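Local coordinates for protein contact-dependent inhibitor I (Escherichia coli NC101, PDB 5I4Q) that binds contact-dependent inhibitor A and, as its partner inhibitor I, probably acts as the immunity protein that protects the cell from that toxin, at residues F51-F55 with R85-R91; Q58-M64 with L79-D84; V36-G40 with F98-W104. One frame throughout, in Å; residues are numbered along the deposited sequence.

Interaction 1. Residues F51-F55 with R85-R91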
loop_
_atom_site.group_PDB
_atom_site.type_symbol
_atom_site.label_atom_id
_atom_site.label_comp_id
_atom_site.label_asym_id
_atom_site.label_seq_id
_atom_site.Cartn_x
_atom_site.Cartn_y
_atom_site.Cartn_z
ATOM N N PHE B 51 -11.747 27.743 8.505
ATOM C CA PHE B 51 -10.934 26.972 9.421
ATOM C C PHE B 51 -11.629 25.653 9.693
ATOM O O PHE B 51 -10.974 24.646 9.760
ATOM C CB PHE B 51 -10.745 27.701 10.750
ATOM C CG PHE B 51 -9.548 28.586 10.809
ATOM C CD1 PHE B 51 -8.289 28.065 10.703
ATOM C CD2 PHE B 51 -9.678 29.914 11.045
ATOM C CE1 PHE B 51 -7.164 28.867 10.787
ATOM C CE2 PHE B 51 -8.565 30.739 11.146
ATOM C CZ PHE B 51 -7.293 30.204 11.027
ATOM N N ASP B 52 -12.955 25.655 9.799
ATOM C CA ASP B 52 -13.696 24.411 10.047
ATOM C C ASP B 52 -13.426 23.386 8.945
ATOM O O ASP B 52 -13.195 22.211 9.235
ATOM C CB ASP B 52 -15.210 24.662 10.112
ATOM C CG ASP B 52 -15.661 25.529 11.339
ATOM O OD1 ASP B 52 -14.887 25.752 12.333
ATOM O OD2 ASP B 52 -16.834 25.975 11.301
ATOM N N ASP B 53 -13.440 23.848 7.688
ATOM C CA ASP B 53 -13.067 23.008 6.517
ATOM C C ASP B 53 -11.603 22.565 6.572
ATOM O O ASP B 53 -11.301 21.412 6.376
ATOM C CB ASP B 53 -13.294 23.729 5.182
ATOM C CG ASP B 53 -14.758 24.051 4.914
ATOM O OD1 ASP B 53 -15.669 23.410 5.516
ATOM O OD2 ASP B 53 -15.010 24.962 4.090
ATOM N N LEU B 54 -10.707 23.494 6.872
ATOM C CA LEU B 54 -9.298 23.183 6.961
ATOM C C LEU B 54 -9.025 22.127 8.007
ATOM O O LEU B 54 -8.326 21.176 7.740
ATOM C CB LEU B 54 -8.537 24.448 7.311
ATOM C CG LEU B 54 -7.038 24.285 7.488
ATOM C CD1 LEU B 54 -6.433 23.752 6.197
ATOM C CD2 LEU B 54 -6.381 25.604 7.805
ATOM N N PHE B 55 -9.550 22.286 9.213
ATOM C CA PHE B 55 -9.314 21.263 10.245
ATOM C C PHE B 55 -10.023 19.950 10.024
ATOM O O PHE B 55 -9.564 18.883 10.522
ATOM C CB PHE B 55 -9.650 21.802 11.636
ATOM C CG PHE B 55 -8.732 22.899 12.093
ATOM C CD1 PHE B 55 -7.415 22.616 12.370
ATOM C CD2 PHE B 55 -9.195 24.180 12.296
ATOM C CE1 PHE B 55 -6.555 23.594 12.834
ATOM C CE2 PHE B 55 -8.328 25.190 12.715
ATOM C CZ PHE B 55 -7.009 24.887 13.005
ATOM N N ARG B 85 -4.086 20.668 16.368
ATOM C CA ARG B 85 -4.766 21.383 17.406
ATOM C C ARG B 85 -5.693 22.455 16.796
ATOM O O ARG B 85 -5.238 23.334 16.086
ATOM C CB ARG B 85 -3.717 22.029 18.302
ATOM C CG ARG B 85 -4.342 22.769 19.484
ATOM C CD ARG B 85 -3.300 23.440 20.390
ATOM N NE ARG B 85 -3.949 24.317 21.404
ATOM C CZ ARG B 85 -3.298 25.060 22.274
ATOM N NH1 ARG B 85 -1.972 25.114 22.215
ATOM N NH2 ARG B 85 -3.986 25.810 23.137
ATOM N N ASP B 86 -6.973 22.369 17.138
ATOM C CA ASP B 86 -8.027 23.178 16.617
ATOM C C ASP B 86 -8.787 23.804 17.769
ATOM O O ASP B 86 -9.638 23.175 18.371
ATOM C CB ASP B 86 -8.949 22.283 15.767
ATOM C CG ASP B 86 -10.256 22.986 15.299
ATOM O OD1 ASP B 86 -10.369 24.236 15.369
ATOM O OD2 ASP B 86 -11.169 22.253 14.850
ATOM N N ASP B 87 -8.438 25.046 18.112
ATOM C CA ASP B 87 -9.226 25.796 19.054
ATOM C C ASP B 87 -9.058 27.278 18.742
ATOM O O ASP B 87 -8.345 27.635 17.809
ATOM C CB ASP B 87 -8.779 25.477 20.508
ATOM C CG ASP B 87 -7.292 25.702 20.718
ATOM O OD1 ASP B 87 -6.753 26.736 20.228
ATOM O OD2 ASP B 87 -6.638 24.845 21.361
ATOM N N PHE B 88 -9.680 28.130 19.556
ATOM C CA PHE B 88 -9.605 29.593 19.394
ATOM C C PHE B 88 -8.153 30.110 19.309
ATOM O O PHE B 88 -7.837 30.921 18.438
ATOM C CB PHE B 88 -10.401 30.288 20.506
ATOM C CG PHE B 88 -10.201 31.793 20.572
ATOM C CD1 PHE B 88 -10.865 32.639 19.704
ATOM C CD2 PHE B 88 -9.355 32.347 21.523
ATOM C CE1 PHE B 88 -10.669 34.009 19.751
ATOM C CE2 PHE B 88 -9.155 33.721 21.600
ATOM C CZ PHE B 88 -9.814 34.552 20.706
ATOM N N TYR B 89 -7.278 29.548 20.151
ATOM C CA TYR B 89 -5.921 30.044 20.342
ATOM C C TYR B 89 -5.027 29.622 19.210
ATOM O O TYR B 89 -4.154 30.391 18.809
ATOM C CB TYR B 89 -5.360 29.647 21.735
ATOM C CG TYR B 89 -6.203 30.229 22.845
ATOM C CD1 TYR B 89 -6.032 31.556 23.242
ATOM C CD2 TYR B 89 -7.216 29.480 23.444
ATOM C CE1 TYR B 89 -6.820 32.119 24.213
ATOM C CE2 TYR B 89 -8.017 30.020 24.412
ATOM C CZ TYR B 89 -7.831 31.350 24.794
ATOM O OH TYR B 89 -8.648 31.892 25.798
ATOM N N SER B 90 -5.250 28.432 18.657
ATOM C CA SER B 90 -4.469 28.007 17.489
ATOM C C SER B 90 -4.987 28.745 16.261
ATOM O O SER B 90 -4.212 29.137 15.390
ATOM C CB SER B 90 -4.511 26.489 17.302
ATOM O OG SER B 90 -5.767 26.036 16.777
ATOM N N ARG B 91 -6.302 28.944 16.176
ATOM C CA ARG B 91 -6.861 29.734 15.053
ATOM C C ARG B 91 -6.352 31.163 15.001
ATOM O O ARG B 91 -6.052 31.689 13.904
ATOM C CB ARG B 91 -8.386 29.734 15.057
ATOM C CG ARG B 91 -8.964 28.363 14.703
ATOM C CD ARG B 91 -10.426 28.276 15.074
ATOM N NE ARG B 91 -10.970 27.009 14.664
ATOM C CZ ARG B 91 -12.078 26.823 13.961
ATOM N NH1 ARG B 91 -12.819 27.841 13.545
ATOM N NH2 ARG B 91 -12.449 25.592 13.666
#

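Interaction 2. Residues Q58-M64 with L79-D84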
loop_
_atom_site.group_PDB
_atom_site.type_symbol
_atom_site.label_atom_id
_atom_site.label_comp_id
_atom_site.label_asym_id
_atom_site.label_seq_id
_atom_site.Cartn_x
_atom_site.Cartn_y
_atom_site.Cartn_z
ATOM N N GLN B 58 -7.621 18.137 7.845
ATOM C CA GLN B 58 -6.531 17.673 8.636
ATOM C C GLN B 58 -6.972 16.425 9.397
ATOM O O GLN B 58 -6.225 15.488 9.494
ATOM C CB GLN B 58 -6.022 18.774 9.578
ATOM C CG GLN B 58 -4.875 18.394 10.540
ATOM C CD GLN B 58 -5.258 17.483 11.685
ATOM O OE1 GLN B 58 -6.422 17.377 12.062
ATOM N NE2 GLN B 58 -4.276 16.796 12.247
ATOM N N SER B 59 -8.192 16.431 9.921
ATOM C CA SER B 59 -8.714 15.303 10.728
ATOM C C SER B 59 -8.822 14.069 9.924
ATOM O O SER B 59 -8.502 12.991 10.419
ATOM C CB SER B 59 -10.048 15.611 11.377
ATOM O OG SER B 59 -9.851 16.682 12.300
ATOM N N GLU B 60 -9.188 14.216 8.666
ATOM C CA GLU B 60 -9.276 13.076 7.822
ATOM C C GLU B 60 -7.874 12.571 7.500
ATOM O O GLU B 60 -7.668 11.362 7.360
ATOM C CB GLU B 60 -10.034 13.435 6.550
ATOM C CG GLU B 60 -11.491 13.747 6.803
ATOM C CD GLU B 60 -12.191 14.526 5.658
ATOM O OE1 GLU B 60 -11.581 14.813 4.616
ATOM O OE2 GLU B 60 -13.393 14.830 5.808
ATOM N N LEU B 61 -6.921 13.509 7.289
ATOM C CA LEU B 61 -5.560 13.111 6.980
ATOM C C LEU B 61 -4.920 12.443 8.198
ATOM O O LEU B 61 -4.161 11.509 8.069
ATOM C CB LEU B 61 -4.738 14.276 6.505
ATOM C CG LEU B 61 -5.103 14.733 5.094
ATOM C CD1 LEU B 61 -4.610 16.123 4.865
ATOM C CD2 LEU B 61 -4.578 13.876 3.982
ATOM N N ALA B 62 -5.270 12.895 9.389
ATOM C CA ALA B 62 -4.816 12.238 10.608
ATOM C C ALA B 62 -5.390 10.815 10.746
ATOM O O ALA B 62 -4.685 9.905 11.181
ATOM C CB ALA B 62 -5.198 13.106 11.788
ATOM N N THR B 63 -6.650 10.617 10.342
ATOM C CA THR B 63 -7.255 9.314 10.360
ATOM C C THR B 63 -6.497 8.409 9.394
ATOM O O THR B 63 -6.235 7.218 9.659
ATOM C CB THR B 63 -8.761 9.396 10.030
ATOM O OG1 THR B 63 -9.407 10.249 10.973
ATOM C CG2 THR B 63 -9.427 8.060 10.123
HETATM N N MSE B 64 -6.130 8.954 8.253
HETATM C CA MSE B 64 -5.354 8.169 7.323
HETATM C C MSE B 64 -4.051 7.690 7.936
HETATM O O MSE B 64 -3.645 6.560 7.728
HETATM C CB MSE B 64 -5.035 9.073 6.159
HETATM C CG MSE B 64 -3.974 8.445 5.271
HETATM SE SE MSE B 64 -3.434 9.794 3.916
HETATM C CE MSE B 64 -2.253 10.876 5.097
ATOM N N LEU B 79 1.959 19.074 7.770
ATOM C CA LEU B 79 0.641 19.629 7.900
ATOM C C LEU B 79 -0.214 18.931 8.964
ATOM O O LEU B 79 -0.898 19.607 9.757
ATOM C CB LEU B 79 -0.116 19.583 6.581
ATOM C CG LEU B 79 -1.518 20.169 6.817
ATOM C CD1 LEU B 79 -1.823 21.247 5.792
ATOM C CD2 LEU B 79 -2.622 19.118 6.928
ATOM N N ILE B 80 -0.210 17.597 8.967
ATOM C CA ILE B 80 -0.971 16.835 9.961
ATOM C C ILE B 80 -0.547 17.183 11.401
ATOM O O ILE B 80 -1.383 17.334 12.295
ATOM C CB ILE B 80 -0.849 15.340 9.742
ATOM C CG1 ILE B 80 -1.593 14.895 8.458
ATOM C CG2 ILE B 80 -1.376 14.581 10.945
ATOM C CD1 ILE B 80 -1.350 13.434 8.157
ATOM N N TYR B 81 0.743 17.336 11.618
ATOM C CA TYR B 81 1.227 17.774 12.927
ATOM C C TYR B 81 0.801 19.219 13.246
ATOM O O TYR B 81 0.084 19.506 14.211
ATOM C CB TYR B 81 2.755 17.622 12.992
ATOM C CG TYR B 81 3.315 18.274 14.211
ATOM C CD1 TYR B 81 3.276 17.628 15.470
ATOM C CD2 TYR B 81 3.839 19.560 14.149
ATOM C CE1 TYR B 81 3.740 18.260 16.613
ATOM C CE2 TYR B 81 4.318 20.184 15.288
ATOM C CZ TYR B 81 4.269 19.527 16.503
ATOM O OH TYR B 81 4.713 20.182 17.606
ATOM N N HIS B 82 1.242 20.156 12.447
ATOM C CA HIS B 82 0.996 21.588 12.772
ATOM C C HIS B 82 -0.465 21.997 12.934
ATOM O O HIS B 82 -0.762 22.870 13.742
ATOM C CB HIS B 82 1.615 22.466 11.716
ATOM C CG HIS B 82 3.108 22.395 11.684
ATOM N ND1 HIS B 82 3.890 22.883 12.709
ATOM C CD2 HIS B 82 3.962 21.976 10.724
ATOM C CE1 HIS B 82 5.163 22.716 12.400
ATOM N NE2 HIS B 82 5.232 22.177 11.198
ATOM N N LEU B 83 -1.373 21.370 12.187
ATOM C CA LEU B 83 -2.787 21.745 12.199
ATOM C C LEU B 83 -3.683 20.839 13.014
ATOM O O LEU B 83 -4.899 20.942 12.940
ATOM C CB LEU B 83 -3.306 21.806 10.777
ATOM C CG LEU B 83 -2.838 23.007 9.916
ATOM C CD1 LEU B 83 -3.761 23.191 8.718
ATOM C CD2 LEU B 83 -2.824 24.307 10.653
ATOM N N ASP B 84 -3.103 19.957 13.803
ATOM C CA ASP B 84 -3.876 19.030 14.621
ATOM C C ASP B 84 -4.699 19.736 15.675
ATOM O O ASP B 84 -5.861 19.463 15.852
ATOM C CB ASP B 84 -2.944 18.022 15.330
ATOM C CG ASP B 84 -3.701 16.847 15.867
ATOM O OD1 ASP B 84 -4.240 16.074 15.048
ATOM O OD2 ASP B 84 -3.871 16.727 17.075
HETATM O O HOH W 1 -7.057 15.948 14.166
HETATM O O HOH W 2 -7.911 19.212 13.809
#

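Interaction 3. Residues V36-G40 with F98-W104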
loop_
_atom_site.group_PDB
_atom_site.type_symbol
_atom_site.label_atom_id
_atom_site.label_comp_id
_atom_site.label_asym_id
_atom_site.label_seq_id
_atom_site.Cartn_x
_atom_site.Cartn_y
_atom_site.Cartn_z
ATOM N N VAL B 36 -5.922 28.007 2.970
ATOM C CA VAL B 36 -4.901 28.814 3.626
ATOM C C VAL B 36 -4.880 30.212 2.977
ATOM O O VAL B 36 -4.899 31.198 3.687
ATOM C CB VAL B 36 -3.522 28.146 3.575
ATOM C CG1 VAL B 36 -2.432 29.095 4.086
ATOM C CG2 VAL B 36 -3.479 26.853 4.430
ATOM N N HIS B 37 -4.864 30.280 1.644
ATOM C CA HIS B 37 -4.888 31.553 0.920
ATOM C C HIS B 37 -6.113 32.380 1.277
ATOM O O HIS B 37 -5.960 33.552 1.630
ATOM C CB HIS B 37 -4.839 31.293 -0.579
ATOM C CG HIS B 37 -4.696 32.517 -1.415
ATOM N ND1 HIS B 37 -3.577 33.323 -1.370
ATOM C CD2 HIS B 37 -5.505 33.044 -2.373
ATOM C CE1 HIS B 37 -3.721 34.314 -2.233
ATOM N NE2 HIS B 37 -4.873 34.157 -2.865
ATOM N N GLN B 38 -7.299 31.766 1.238
ATOM C CA GLN B 38 -8.558 32.462 1.571
ATOM C C GLN B 38 -8.569 32.978 2.998
ATOM O O GLN B 38 -8.923 34.134 3.231
ATOM C CB GLN B 38 -9.790 31.578 1.376
ATOM C CG GLN B 38 -10.082 31.150 -0.056
ATOM C CD GLN B 38 -11.144 30.046 -0.136
ATOM O OE1 GLN B 38 -10.888 28.945 -0.644
ATOM N NE2 GLN B 38 -12.334 30.332 0.366
ATOM N N ILE B 39 -8.201 32.119 3.948
ATOM C CA ILE B 39 -8.139 32.492 5.357
ATOM C C ILE B 39 -7.238 33.706 5.581
ATOM O O ILE B 39 -7.550 34.589 6.374
ATOM C CB ILE B 39 -7.662 31.295 6.221
ATOM C CG1 ILE B 39 -8.753 30.245 6.311
ATOM C CG2 ILE B 39 -7.313 31.712 7.650
ATOM C CD1 ILE B 39 -8.231 28.858 6.688
ATOM N N GLY B 40 -6.107 33.723 4.884
ATOM C CA GLY B 40 -5.138 34.811 4.984
ATOM C C GLY B 40 -5.585 36.094 4.317
ATOM O O GLY B 40 -4.970 37.107 4.493
ATOM N N PHE B 98 -1.034 33.300 8.372
ATOM C CA PHE B 98 -1.512 33.167 6.988
ATOM C C PHE B 98 -1.787 34.571 6.378
ATOM O O PHE B 98 -1.491 34.811 5.231
ATOM C CB PHE B 98 -2.805 32.350 6.914
ATOM C CG PHE B 98 -2.698 30.905 7.337
ATOM C CD1 PHE B 98 -1.489 30.221 7.353
ATOM C CD2 PHE B 98 -3.842 30.208 7.677
ATOM C CE1 PHE B 98 -1.426 28.890 7.696
ATOM C CE2 PHE B 98 -3.767 28.887 8.051
ATOM C CZ PHE B 98 -2.557 28.235 8.076
ATOM N N SER B 99 -2.348 35.493 7.172
ATOM C CA SER B 99 -2.498 36.908 6.780
ATOM C C SER B 99 -1.167 37.584 6.437
ATOM O O SER B 99 -1.108 38.381 5.529
ATOM C CB SER B 99 -3.188 37.695 7.903
ATOM O OG SER B 99 -4.502 37.210 8.128
ATOM N N ASP B 100 -0.099 37.266 7.161
ATOM C CA ASP B 100 1.239 37.815 6.857
ATOM C C ASP B 100 1.923 37.160 5.668
ATOM O O ASP B 100 3.069 37.465 5.395
ATOM C CB ASP B 100 2.168 37.693 8.076
ATOM C CG ASP B 100 1.794 38.649 9.212
ATOM O OD1 ASP B 100 1.003 39.601 8.986
ATOM O OD2 ASP B 100 2.299 38.461 10.346
ATOM N N GLY B 101 1.248 36.225 5.000
ATOM C CA GLY B 101 1.761 35.596 3.789
ATOM C C GLY B 101 2.254 34.154 3.884
ATOM O O GLY B 101 2.852 33.654 2.942
ATOM N N LEU B 102 1.994 33.461 4.991
ATOM C CA LEU B 102 2.355 32.046 5.098
ATOM C C LEU B 102 1.404 31.203 4.223
ATOM O O LEU B 102 0.173 31.265 4.390
ATOM C CB LEU B 102 2.366 31.574 6.560
ATOM C CG LEU B 102 2.842 30.117 6.795
ATOM C CD1 LEU B 102 4.326 29.996 6.464
ATOM C CD2 LEU B 102 2.596 29.620 8.213
ATOM N N ALA B 103 1.998 30.426 3.300
ATOM C CA ALA B 103 1.256 29.654 2.292
ATOM C C ALA B 103 0.975 28.199 2.706
ATOM O O ALA B 103 0.117 27.540 2.126
ATOM C CB ALA B 103 2.015 29.674 0.961
ATOM N N TRP B 104 1.703 27.703 3.693
ATOM C CA TRP B 104 1.573 26.323 4.149
ATOM C C TRP B 104 2.010 26.286 5.618
ATOM O O TRP B 104 2.941 26.956 5.983
ATOM C CB TRP B 104 2.475 25.424 3.304
ATOM C CG TRP B 104 2.220 23.981 3.499
ATOM C CD1 TRP B 104 2.941 23.127 4.263
ATOM C CD2 TRP B 104 1.158 23.205 2.925
ATOM N NE1 TRP B 104 2.395 21.867 4.221
ATOM C CE2 TRP B 104 1.301 21.882 3.401
ATOM C CE3 TRP B 104 0.099 23.496 2.057
ATOM C CZ2 TRP B 104 0.434 20.845 3.024
ATOM C CZ3 TRP B 104 -0.777 22.466 1.701
ATOM C CH2 TRP B 104 -0.586 21.154 2.173
#

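Interaction 1. Residues F51-F55 with R85-R91
Phe51 and Arg91 run alongside each other, pointing opposite ways. The aliphatic part of Arg91 lies over one face of the Phe51 ring, with CG 4.0 Å from the ring centroid in a CH-pi contact. Further out, Phe51 CB sits over one face of the guanidinium, nearer its NH1 side. The Arg91 chain is extended from CG to NE (chi3 177°), and this carries the charged end past the ring to Asp52. There Arg91 grips a single oxygen end-on. Arg91 NH2 meets Asp52 OD1 at 2.8 Å with a fairly straight bond, and Arg91 NH1 reaches it at 3.2 Å from above the carboxylate plane. The carboxylate and guanidinium planes stand 53° apart. The side edge of the guanidinium holds Asp86, where NE and NH2 both bond to OD1. Asp52, Arg91 and Asp86 thus form a salt-bridge network, and NH1 of Arg91 also bonds to Gln48 of helix 44-66. The network joins that helix to the loop before helix 88-99 and to its first turn. This turn begins with a capping box: Asp87 OD1 accepts from Ser90 N at 2.8 Å, and Ser90 OG accepts from Asp87 N. Asp86 also packs on Phe55. Its carboxylate is stacked on the Phe55 ring, the planes 11° apart, and Asp86 CB lies 3.8 Å from the ring centroid. The Arg91 bonds to OD1 would hold this carboxylate flat on the ring. Arg85 NE bonds to Asp87 OD2, and its NH1 forms a salt bridge with Asp57 of the contact-dependent inhibitor A chain.

Interaction 2. Residues Q58-M64 with L79-D84
Leu79 meets helix 44-66 through one methyl, its CD2 lying 4.1 Å from Leu61 CD1, and the two side chains cross at about a right angle. Ile80 goes deeper. It is a knob in a hole formed by Gln58, Leu61, Ala62 and Met64, the last a selenomethionine. Ile80 CG1 lies 3.8 Å from Leu61 CB, and CG2 faces Ala62 CB. Ile80 CD1 lies 3.4 Å from Leu61 O and also reaches Met64 CE. This single knob-into-hole seats helix 74-82 against helix 44-66. The backbone of Ile80 takes part too. Gln58 NE2 donates to Ile80 O at 2.9 Å, in the carbonyl plane and on a lone pair. Leu83, just past the helix, lays CB against Gln58 CG at 3.8 Å. The Gln58 chain bends at chi2 (-72°), which turns its amide along the end of helix 74-82. Gln58 NE2 gives its second hydrogen bond to Asp84 OD1, 2.9 Å long, at the anti lone pair. The amide and carboxylate planes are 74° apart. Two waters reach Gln58 OE1; one also meets Asp84 OD1, the other Asp84 O. Asp84 OD2 is held by Arg37 and His85 of the contact-dependent inhibitor A chain.

Interaction 3. Residues V36-G40 with F98-W104
Val36 and Phe98 form the tight part of this contact. The Val36 and Phe98 side chains run nearly perpendicular to each other. The Val36 CG1 methyl stands over the centre of one face of the Phe98 ring, 3.6 Å from the centroid and 14° off the normal, a CH-pi contact. CG1 is anti to the backbone N (chi1 172°), and this places it between the ring and the chain that follows helix 88-99. On that second side Val36 CG1 touches two backbone carbonyls, Leu102 O at 3.4 Å and Ala103 O at 3.6 Å. Ile39 comes to Phe98 differently. It lies beside the ring and points the same way, and the Ile39 CG2 methyl meets the ring edge in plane, 3.8 Å from Phe98 CD2. One methyl therefore covers a face and another fills in along the rim. Ile39 also packs on Leu50 and Leu54, which extends the packing to helix 44-66.

The backbones come very close at Gly40, whose CA is 3.8 Å from that of Ser99. Gly40 has no side chain, which lets the backbones approach, with Gly40 CA 3.6 Å from Phe98 C. The approach permits a CA-H...O contact from Ser99 CA to Gly40 O, 3.4 Å long and nearly straight.

The outer part is looser. Ser99 lies at the exposed rim and spends its hydroxyl on His95 O of its own helix. Ala103 is exposed, with its CB directed away from helix 4-40. The Trp104 ring packs instead on Glu29, Ile32 and Glu33 of helix 4-40. No hydrogen bond crosses between the two segments. Helix 88-99 ends in a Schellman motif, with Gly101 at positive phi and the chain then folding back along helix 4-40.

How the interactions relate
The three contacts are nested along the chain, interaction 2 inside interaction 1 and interaction 1 inside interaction 3. Interactions 1 and 2 share helix 44-66, with centres about 11 Å apart, and they meet where Phe55 CD1 lies 3.1 Å from Leu83 O. Interactions 1 and 3 share helix 88-99, with centres about 14 Å apart; Phe51 CZ touches Ile39 CG2 at 3.7 Å. Interactions 2 and 3 are about 18 Å apart between centres, yet Leu79 CD1 reaches Trp104 CZ2 at 3.6 Å. Contact-dependent inhibitor A touches interactions 1 and 2, and a second copy of this protein also packs on interaction 2. Neither reaches interaction 3.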